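Local coordinates for putative transcriptional regulator TRANSCRIPTION REGULATOR protein (Rhizobium meliloti, PDB 5NLA) that binds the second messenger c-di-GMP by a PilZ-like mechanism and, as an AraC-like transcriptional activator, regulates production of an extracellular polysaccharide, at residues H256-P270 against V294-A306. Sequence-based numbering, arbitrary orientation.
Sequences HRYIHLNLNSGDLTP and VLNYIRRRRLLQA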
ATOM      1  N   HIS A 256       2.428  10.420  -9.794  1.00 69.90           N
ATOM      2  CA  HIS A 256       3.199   9.245 -10.217  1.00 70.35           C
ATOM      3  C   HIS A 256       2.726   8.672 -11.564  1.00 73.16           C
ATOM      4  O   HIS A 256       3.553   8.177 -12.351  1.00 73.39           O
ATOM      5  CB  HIS A 256       3.197   8.147  -9.143  1.00 66.54           C
ATOM      6  CG  HIS A 256       4.198   8.359  -8.048  1.00 64.97           C
ATOM      7  ND1 HIS A 256       4.100   7.730  -6.829  1.00 62.07           N
ATOM      8  CD2 HIS A 256       5.311   9.126  -7.982  1.00 66.39           C
ATOM      9  CE1 HIS A 256       5.110   8.086  -6.062  1.00 62.61           C
ATOM     10  NE2 HIS A 256       5.861   8.934  -6.737  1.00 65.91           N
ATOM     11  N   ARG A 257       1.417   8.755 -11.818  1.00 74.33           N
ATOM     12  CA  ARG A 257       0.835   8.312 -13.083  1.00 78.34           C
ATOM     13  C   ARG A 257       1.190   9.264 -14.213  1.00 82.34           C
ATOM     14  O   ARG A 257       1.643   8.829 -15.276  1.00 84.71           O
ATOM     15  CB  ARG A 257      -0.688   8.204 -12.993  1.00 79.16           C
ATOM     16  CG  ARG A 257      -1.322   7.569 -14.229  1.00 82.90           C
ATOM     17  CD  ARG A 257      -2.824   7.428 -14.105  1.00 84.41           C
ATOM     18  NE  ARG A 257      -3.482   8.709 -13.863  1.00 87.16           N
ATOM     19  CZ  ARG A 257      -4.768   8.852 -13.542  1.00 91.90           C
ATOM     20  NH1 ARG A 257      -5.564   7.788 -13.433  1.00 94.97           N
ATOM     21  NH2 ARG A 257      -5.269  10.068 -13.324  1.00 93.36           N
ATOM     22  N   TYR A 258       0.959  10.556 -13.988  1.00 82.77           N
ATOM     23  CA  TYR A 258       1.298  11.571 -14.979  1.00 84.07           C
ATOM     24  C   TYR A 258       2.735  11.363 -15.434  1.00 83.44           C
ATOM     25  O   TYR A 258       2.988  11.197 -16.615  1.00 86.62           O
ATOM     26  CB  TYR A 258       1.104  12.981 -14.426  1.00 85.89           C
ATOM     27  CG  TYR A 258       1.327  14.023 -15.481  1.00 92.61           C
ATOM     28  CD1 TYR A 258       0.301  14.391 -16.347  1.00 95.66           C
ATOM     29  CD2 TYR A 258       2.578  14.617 -15.647  1.00 95.51           C
ATOM     30  CE1 TYR A 258       0.512  15.331 -17.339  1.00100.15           C
ATOM     31  CE2 TYR A 258       2.803  15.554 -16.638  1.00 99.92           C
ATOM     32  CZ  TYR A 258       1.774  15.918 -17.487  1.00103.10           C
ATOM     33  OH  TYR A 258       2.026  16.862 -18.477  1.00106.81           O
ATOM     34  N   ILE A 259       3.657  11.330 -14.479  1.00 81.85           N
ATOM     35  CA  ILE A 259       5.070  11.076 -14.755  1.00 84.02           C
ATOM     36  C   ILE A 259       5.284   9.800 -15.553  1.00 84.81           C
ATOM     37  O   ILE A 259       6.038   9.815 -16.519  1.00 91.08           O
ATOM     38  CB  ILE A 259       5.920  11.054 -13.458  1.00 82.95           C
ATOM     39  CG1 ILE A 259       6.124  12.489 -12.960  1.00 83.25           C
ATOM     40  CG2 ILE A 259       7.283  10.382 -13.667  1.00 84.52           C
ATOM     41  CD1 ILE A 259       6.641  12.583 -11.540  1.00 82.07           C
ATOM     42  N   HIS A 260       4.636   8.711 -15.157  1.00 83.19           N
ATOM     43  CA  HIS A 260       4.780   7.426 -15.866  1.00 83.36           C
ATOM     44  C   HIS A 260       4.368   7.544 -17.329  1.00 86.83           C
ATOM     45  O   HIS A 260       5.078   7.052 -18.212  1.00 89.30           O
ATOM     46  CB  HIS A 260       3.968   6.314 -15.177  1.00 79.96           C
ATOM     47  CG  HIS A 260       4.023   4.990 -15.884  1.00 79.51           C
ATOM     48  ND1 HIS A 260       4.944   4.017 -15.567  1.00 77.95           N
ATOM     49  CD2 HIS A 260       3.271   4.484 -16.892  1.00 79.22           C
ATOM     50  CE1 HIS A 260       4.758   2.970 -16.352  1.00 78.92           C
ATOM     51  NE2 HIS A 260       3.750   3.228 -17.164  1.00 79.24           N
ATOM     52  N   LEU A 261       3.232   8.197 -17.577  1.00 87.93           N
ATOM     53  CA  LEU A 261       2.721   8.368 -18.940  1.00 93.51           C
ATOM     54  C   LEU A 261       3.571   9.308 -19.810  1.00 98.17           C
ATOM     55  O   LEU A 261       3.774   9.046 -20.998  1.00100.55           O
ATOM     56  CB  LEU A 261       1.271   8.864 -18.918  1.00 93.63           C
ATOM     57  CG  LEU A 261       0.235   7.922 -18.306  1.00 92.93           C
ATOM     58  CD1 LEU A 261      -1.141   8.566 -18.351  1.00 94.49           C
ATOM     59  CD2 LEU A 261       0.214   6.572 -19.006  1.00 93.99           C
ATOM     60  N   ASN A 262       4.073  10.384 -19.212  1.00 98.83           N
ATOM     61  CA  ASN A 262       4.766  11.433 -19.947  1.00103.11           C
ATOM     62  C   ASN A 262       6.264  11.474 -19.624  1.00105.21           C
ATOM     63  O   ASN A 262       6.883  12.547 -19.637  1.00106.55           O
ATOM     64  CB  ASN A 262       4.096  12.766 -19.628  1.00103.57           C
ATOM     65  CG  ASN A 262       2.583  12.678 -19.698  1.00102.67           C
ATOM     66  OD1 ASN A 262       2.017  12.344 -20.741  1.00104.02           O
ATOM     67  ND2 ASN A 262       1.923  12.950 -18.578  1.00 98.16           N
ATOM     68  N   LEU A 263       6.845  10.300 -19.378  1.00105.28           N
ATOM     69  CA  LEU A 263       8.244  10.189 -18.971  1.00108.07           C
ATOM     70  C   LEU A 263       9.171  10.573 -20.129  1.00115.58           C
ATOM     71  O   LEU A 263      10.154  11.299 -19.939  1.00118.39           O
ATOM     72  CB  LEU A 263       8.533   8.758 -18.493  1.00105.96           C
ATOM     73  CG  LEU A 263       9.841   8.412 -17.766  1.00106.76           C
ATOM     74  CD1 LEU A 263      11.012   8.292 -18.732  1.00112.14           C
ATOM     75  CD2 LEU A 263      10.160   9.401 -16.649  1.00105.73           C
ATOM     76  N   ASN A 264       8.834  10.089 -21.324  1.00120.21           N
ATOM     77  CA  ASN A 264       9.623  10.322 -22.535  1.00124.00           C
ATOM     78  C   ASN A 264       9.378  11.689 -23.171  1.00129.30           C
ATOM     79  O   ASN A 264      10.125  12.094 -24.065  1.00135.60           O
ATOM     80  CB  ASN A 264       9.343   9.213 -23.538  1.00124.98           C
ATOM     81  CG  ASN A 264       9.709   7.854 -22.993  1.00124.47           C
ATOM     82  OD1 ASN A 264       8.871   7.149 -22.423  1.00119.66           O
ATOM     83  ND2 ASN A 264      10.981   7.499 -23.116  1.00128.40           N
ATOM     84  N   SER A 265       8.327  12.384 -22.730  1.00129.22           N
ATOM     85  CA  SER A 265       8.114  13.792 -23.071  1.00131.82           C
ATOM     86  C   SER A 265       9.211  14.653 -22.426  1.00133.63           C
ATOM     87  O   SER A 265       9.154  14.947 -21.232  1.00131.64           O
ATOM     88  CB  SER A 265       6.721  14.245 -22.606  1.00129.92           C
ATOM     89  OG  SER A 265       6.512  15.626 -22.835  1.00132.35           O
ATOM     90  N   GLY A 266      10.204  15.048 -23.227  1.00138.82           N
ATOM     91  CA  GLY A 266      11.347  15.858 -22.762  1.00140.37           C
ATOM     92  C   GLY A 266      11.018  17.228 -22.175  1.00141.01           C
ATOM     93  O   GLY A 266      11.868  17.838 -21.516  1.00142.73           O
ATOM     94  N   ASP A 267       9.800  17.713 -22.433  1.00139.93           N
ATOM     95  CA  ASP A 267       9.216  18.870 -21.723  1.00138.32           C
ATOM     96  C   ASP A 267       8.513  18.504 -20.384  1.00130.75           C
ATOM     97  O   ASP A 267       7.705  19.283 -19.863  1.00127.46           O
ATOM     98  CB  ASP A 267       8.253  19.636 -22.654  1.00141.28           C
ATOM     99  CG  ASP A 267       7.072  18.784 -23.128  1.00141.34           C
ATOM    100  OD1 ASP A 267       6.337  18.219 -22.281  1.00139.69           O
ATOM    101  OD2 ASP A 267       6.896  18.662 -24.358  1.00142.55           O
ATOM    102  N   LEU A 268       8.809  17.331 -19.829  1.00125.15           N
ATOM    103  CA  LEU A 268       8.329  16.990 -18.501  1.00121.13           C
ATOM    104  C   LEU A 268       9.136  17.779 -17.472  1.00119.84           C
ATOM    105  O   LEU A 268      10.169  17.318 -16.981  1.00120.51           O
ATOM    106  CB  LEU A 268       8.437  15.481 -18.254  1.00118.78           C
ATOM    107  CG  LEU A 268       7.868  14.970 -16.932  1.00113.91           C
ATOM    108  CD1 LEU A 268       6.346  15.034 -16.960  1.00112.20           C
ATOM    109  CD2 LEU A 268       8.363  13.555 -16.662  1.00113.13           C
ATOM    110  N   THR A 269       8.672  18.995 -17.208  1.00118.91           N
ATOM    111  CA  THR A 269       9.176  19.838 -16.124  1.00117.27           C
ATOM    112  C   THR A 269       8.281  19.719 -14.881  1.00114.13           C
ATOM    113  O   THR A 269       7.214  19.111 -14.941  1.00112.33           O
ATOM    114  CB  THR A 269       9.214  21.308 -16.572  1.00118.55           C
ATOM    115  OG1 THR A 269       7.894  21.728 -16.938  1.00116.31           O
ATOM    116  CG2 THR A 269      10.146  21.476 -17.761  1.00121.52           C
ATOM    117  N   PRO A 270       8.715  20.289 -13.741  1.00113.44           N
ATOM    118  CA  PRO A 270       7.810  20.387 -12.592  1.00109.38           C
ATOM    119  C   PRO A 270       6.596  21.291 -12.828  1.00109.27           C
ATOM    120  O   PRO A 270       5.544  21.055 -12.237  1.00108.78           O
ATOM    121  CB  PRO A 270       8.697  20.975 -11.491  1.00110.30           C
ATOM    122  CG  PRO A 270      10.084  20.636 -11.888  1.00112.70           C
ATOM    123  CD  PRO A 270      10.094  20.669 -13.382  1.00115.77           C
ATOM    124  N   VAL A 294      11.265  16.164  -7.146  1.00 97.57           N
ATOM    125  CA  VAL A 294      10.606  15.725  -8.384  1.00 96.52           C
ATOM    126  C   VAL A 294      11.590  15.555  -9.539  1.00 97.25           C
ATOM    127  O   VAL A 294      11.411  14.672 -10.375  1.00 95.98           O
ATOM    128  CB  VAL A 294       9.434  16.662  -8.794  1.00 97.80           C
ATOM    129  CG1 VAL A 294       9.926  17.951  -9.444  1.00101.29           C
ATOM    130  CG2 VAL A 294       8.465  15.938  -9.722  1.00 98.03           C
ATOM    131  N   LEU A 295      12.617  16.402  -9.586  1.00 99.86           N
ATOM    132  CA  LEU A 295      13.650  16.300 -10.609  1.00101.13           C
ATOM    133  C   LEU A 295      14.499  15.070 -10.336  1.00100.93           C
ATOM    134  O   LEU A 295      14.738  14.278 -11.238  1.00104.47           O
ATOM    135  CB  LEU A 295      14.521  17.562 -10.667  1.00104.14           C
ATOM    136  CG  LEU A 295      13.864  18.853 -11.176  1.00104.91           C
ATOM    137  CD1 LEU A 295      14.845  20.013 -11.084  1.00107.68           C
ATOM    138  CD2 LEU A 295      13.355  18.704 -12.604  1.00105.28           C
ATOM    139  N   ASN A 296      14.926  14.897  -9.091  1.00 99.18           N
ATOM    140  CA  ASN A 296      15.694  13.716  -8.704  1.00 98.93           C
ATOM    141  C   ASN A 296      14.957  12.426  -9.079  1.00 95.25           C
ATOM    142  O   ASN A 296      15.558  11.471  -9.570  1.00 95.12           O
ATOM    143  CB  ASN A 296      15.969  13.749  -7.200  1.00100.25           C
ATOM    144  CG  ASN A 296      16.946  12.676  -6.758  1.00103.51           C
ATOM    145  OD1 ASN A 296      16.592  11.769  -5.985  1.00102.52           O
ATOM    146  ND2 ASN A 296      18.189  12.770  -7.245  1.00105.40           N
ATOM    147  N   TYR A 297      13.648  12.424  -8.857  1.00 92.70           N
ATOM    148  CA  TYR A 297      12.791  11.283  -9.152  1.00 90.27           C
ATOM    149  C   TYR A 297      12.669  10.990 -10.649  1.00 92.96           C
ATOM    150  O   TYR A 297      12.725   9.831 -11.057  1.00 92.45           O
ATOM    151  CB  TYR A 297      11.402  11.528  -8.565  1.00 86.11           C
ATOM    152  CG  TYR A 297      10.438  10.380  -8.749  1.00 84.34           C
ATOM    153  CD1 TYR A 297      10.454   9.280  -7.883  1.00 82.49           C
ATOM    154  CD2 TYR A 297       9.496  10.396  -9.780  1.00 84.50           C
ATOM    155  CE1 TYR A 297       9.560   8.228  -8.047  1.00 80.60           C
ATOM    156  CE2 TYR A 297       8.601   9.348  -9.953  1.00 83.03           C
ATOM    157  CZ  TYR A 297       8.637   8.268  -9.086  1.00 80.51           C
ATOM    158  OH  TYR A 297       7.753   7.236  -9.269  1.00 77.64           O
ATOM    159  N   ILE A 298      12.463  12.033 -11.451  1.00 96.18           N
ATOM    160  CA  ILE A 298      12.340  11.878 -12.907  1.00101.50           C
ATOM    161  C   ILE A 298      13.655  11.361 -13.513  1.00107.73           C
ATOM    162  O   ILE A 298      13.635  10.514 -14.411  1.00110.78           O
ATOM    163  CB  ILE A 298      11.877  13.196 -13.594  1.00102.74           C
ATOM    164  CG1 ILE A 298      10.414  13.489 -13.231  1.00100.55           C
ATOM    165  CG2 ILE A 298      12.027  13.123 -15.117  1.00104.73           C
ATOM    166  CD1 ILE A 298       9.960  14.904 -13.532  1.00101.50           C
ATOM    167  N   ARG A 299      14.782  11.870 -13.015  1.00111.99           N
ATOM    168  CA  ARG A 299      16.105  11.399 -13.434  1.00117.05           C
ATOM    169  C   ARG A 299      16.308   9.921 -13.090  1.00116.14           C
ATOM    170  O   ARG A 299      16.740   9.152 -13.943  1.00118.77           O
ATOM    171  CB  ARG A 299      17.228  12.276 -12.843  1.00120.61           C
ATOM    172  CG  ARG A 299      17.643  13.461 -13.720  1.00125.79           C
ATOM    173  CD  ARG A 299      16.488  14.371 -14.149  1.00125.30           C
ATOM    174  NE  ARG A 299      16.909  15.355 -15.161  1.00129.69           N
ATOM    175  CZ  ARG A 299      17.250  16.633 -14.937  1.00131.35           C
ATOM    176  NH1 ARG A 299      17.237  17.166 -13.711  1.00128.61           N
ATOM    177  NH2 ARG A 299      17.610  17.402 -15.968  1.00135.27           N
ATOM    178  N   ARG A 300      15.967   9.522 -11.865  1.00114.14           N
ATOM    179  CA  ARG A 300      16.028   8.105 -11.473  1.00113.91           C
ATOM    180  C   ARG A 300      15.111   7.231 -12.326  1.00113.25           C
ATOM    181  O   ARG A 300      15.487   6.124 -12.699  1.00116.98           O
ATOM    182  CB  ARG A 300      15.675   7.913  -9.993  1.00110.98           C
ATOM    183  CG  ARG A 300      15.764   6.461  -9.525  1.00109.70           C
ATOM    184  CD  ARG A 300      16.143   6.344  -8.054  1.00109.11           C
ATOM    185  NE  ARG A 300      16.317   4.948  -7.634  1.00109.67           N
ATOM    186  CZ  ARG A 300      17.444   4.227  -7.712  1.00112.39           C
ATOM    187  NH1 ARG A 300      18.581   4.730  -8.205  1.00116.30           N
ATOM    188  NH2 ARG A 300      17.434   2.968  -7.281  1.00111.14           N
ATOM    189  N   ARG A 301      13.913   7.733 -12.619  1.00111.30           N
ATOM    190  CA  ARG A 301      12.959   7.025 -13.477  1.00110.56           C
ATOM    191  C   ARG A 301      13.504   6.867 -14.895  1.00113.56           C
ATOM    192  O   ARG A 301      13.556   5.750 -15.426  1.00114.63           O
ATOM    193  CB  ARG A 301      11.605   7.748 -13.509  1.00110.11           C
ATOM    194  CG  ARG A 301      10.662   7.374 -12.365  1.00106.59           C
ATOM    195  CD  ARG A 301      10.008   6.016 -12.585  1.00105.52           C
ATOM    196  NE  ARG A 301      10.746   4.927 -11.934  1.00108.30           N
ATOM    197  CZ  ARG A 301      10.999   3.716 -12.458  1.00112.32           C
ATOM    198  NH1 ARG A 301      10.589   3.366 -13.684  1.00114.64           N
ATOM    199  NH2 ARG A 301      11.660   2.818 -11.729  1.00112.70           N
ATOM    200  N   ARG A 302      13.908   7.988 -15.490  1.00112.57           N
ATOM    201  CA  ARG A 302      14.546   7.992 -16.813  1.00114.52           C
ATOM    202  C   ARG A 302      15.802   7.118 -16.863  1.00118.18           C
ATOM    203  O   ARG A 302      16.089   6.499 -17.899  1.00119.08           O
ATOM    204  CB  ARG A 302      14.888   9.427 -17.258  1.00114.71           C
ATOM    205  CG  ARG A 302      13.711  10.173 -17.869  1.00112.09           C
ATOM    206  CD  ARG A 302      13.939  11.672 -17.914  1.00112.12           C
ATOM    207  NE  ARG A 302      12.885  12.375 -18.653  1.00111.32           N
ATOM    208  CZ  ARG A 302      12.735  13.703 -18.709  1.00111.99           C
ATOM    209  NH1 ARG A 302      13.565  14.524 -18.061  1.00111.86           N
ATOM    210  NH2 ARG A 302      11.731  14.219 -19.419  1.00112.62           N
ATOM    211  N   LEU A 303      16.540   7.075 -15.752  1.00118.36           N
ATOM    212  CA  LEU A 303      17.729   6.234 -15.652  1.00122.17           C
ATOM    213  C   LEU A 303      17.336   4.769 -15.778  1.00122.79           C
ATOM    214  O   LEU A 303      17.957   4.033 -16.545  1.00126.45           O
ATOM    215  CB  LEU A 303      18.499   6.488 -14.346  1.00122.34           C
ATOM    216  CG  LEU A 303      19.930   5.918 -14.258  1.00126.56           C
ATOM    217  CD1 LEU A 303      20.871   6.885 -13.542  1.00126.58           C
ATOM    218  CD2 LEU A 303      19.969   4.536 -13.601  1.00125.99           C
ATOM    219  N   LEU A 304      16.192   4.436 -15.212  1.00118.77           N
ATOM    220  CA  LEU A 304      15.704   3.085 -15.297  1.00119.47           C
ATOM    221  C   LEU A 304      15.018   2.772 -16.609  1.00120.45           C
ATOM    222  O   LEU A 304      15.008   1.634 -17.029  1.00121.50           O
ATOM    223  CB  LEU A 304      14.819   2.772 -14.110  1.00117.22           C
ATOM    224  CG  LEU A 304      15.804   2.473 -12.992  1.00118.37           C
ATOM    225  CD1 LEU A 304      15.142   2.097 -11.683  1.00112.93           C
ATOM    226  CD2 LEU A 304      16.735   1.378 -13.465  1.00121.50           C
ATOM    227  N   GLN A 305      14.441   3.754 -17.276  1.00121.87           N
ATOM    228  CA  GLN A 305      13.815   3.425 -18.535  1.00125.77           C
ATOM    229  C   GLN A 305      14.919   2.974 -19.456  1.00132.99           C
ATOM    230  O   GLN A 305      14.783   2.011 -20.190  1.00136.81           O
ATOM    231  CB  GLN A 305      13.094   4.614 -19.150  1.00125.41           C
ATOM    232  CG  GLN A 305      12.088   4.211 -20.217  1.00125.22           C
ATOM    233  CD  GLN A 305      11.401   5.390 -20.872  1.00124.94           C
ATOM    234  OE1 GLN A 305      11.994   6.448 -21.058  1.00125.44           O
ATOM    235  NE2 GLN A 305      10.145   5.206 -21.239  1.00122.27           N
ATOM    236  N   ALA A 306      16.036   3.684 -19.402  1.00136.83           N
ATOM    237  CA  ALA A 306      17.199   3.383 -20.225  1.00142.74           C
ATOM    238  C   ALA A 306      17.792   2.029 -19.897  1.00145.58           C
ATOM    239  O   ALA A 306      18.273   1.328 -20.761  1.00147.98           O
ATOM    240  CB  ALA A 306      18.239   4.480 -20.099  1.00144.37           C
TER
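Ile259 meets Val294 and Ile298, Leu268 meets Ile298, and Pro270 meets Val294 where what is, by AraC-family topology, probably the first helix-turn-helix subdomain packs against the linker helix 294-306 that follows it; this helix runs at 43° to helix 256-261 with 11.4 Å between their axes. The packed part is apolar. Ile259 CD1 also reaches 4.0 Å from Tyr297 CD2, while Leu268 CD2 lies 3.8 Å from Ile298 CD1. Pro270 CG lies 3.6 Å from Val294 CG1, and Phe288 and Ile273, from the intervening helices, also pack against Ile259 and Val294. At one border the rings of His256 and Tyr297 are nearly parallel but slid apart, leaving Tyr297 OH over a face of the imidazole; His256 ND1 is hydrogen-bonded to Asp122 OD2.

Leu263 CD2, 3.8 Å from Arg301 CB and also touching Arg302 CG, carries the apolar packing up to a polar, more exposed rim. Arg302, extended from CG to NE, lays its guanidinium edge against the loop after helix 256-261: NE donates to Leu263 O at 3.2 Å (N-H...O 154°), with NH2 adding a weak second bond. A leucine in place of Arg302 would probably leave Leu263 O without these donors and the loop less firmly tied to the helix. One turn further along helix 294-306, Gln305, its CG anti to the backbone N (chi1 -162°), extends NE2 to a lone pair of Asn264 OD1, 2.6 Å away.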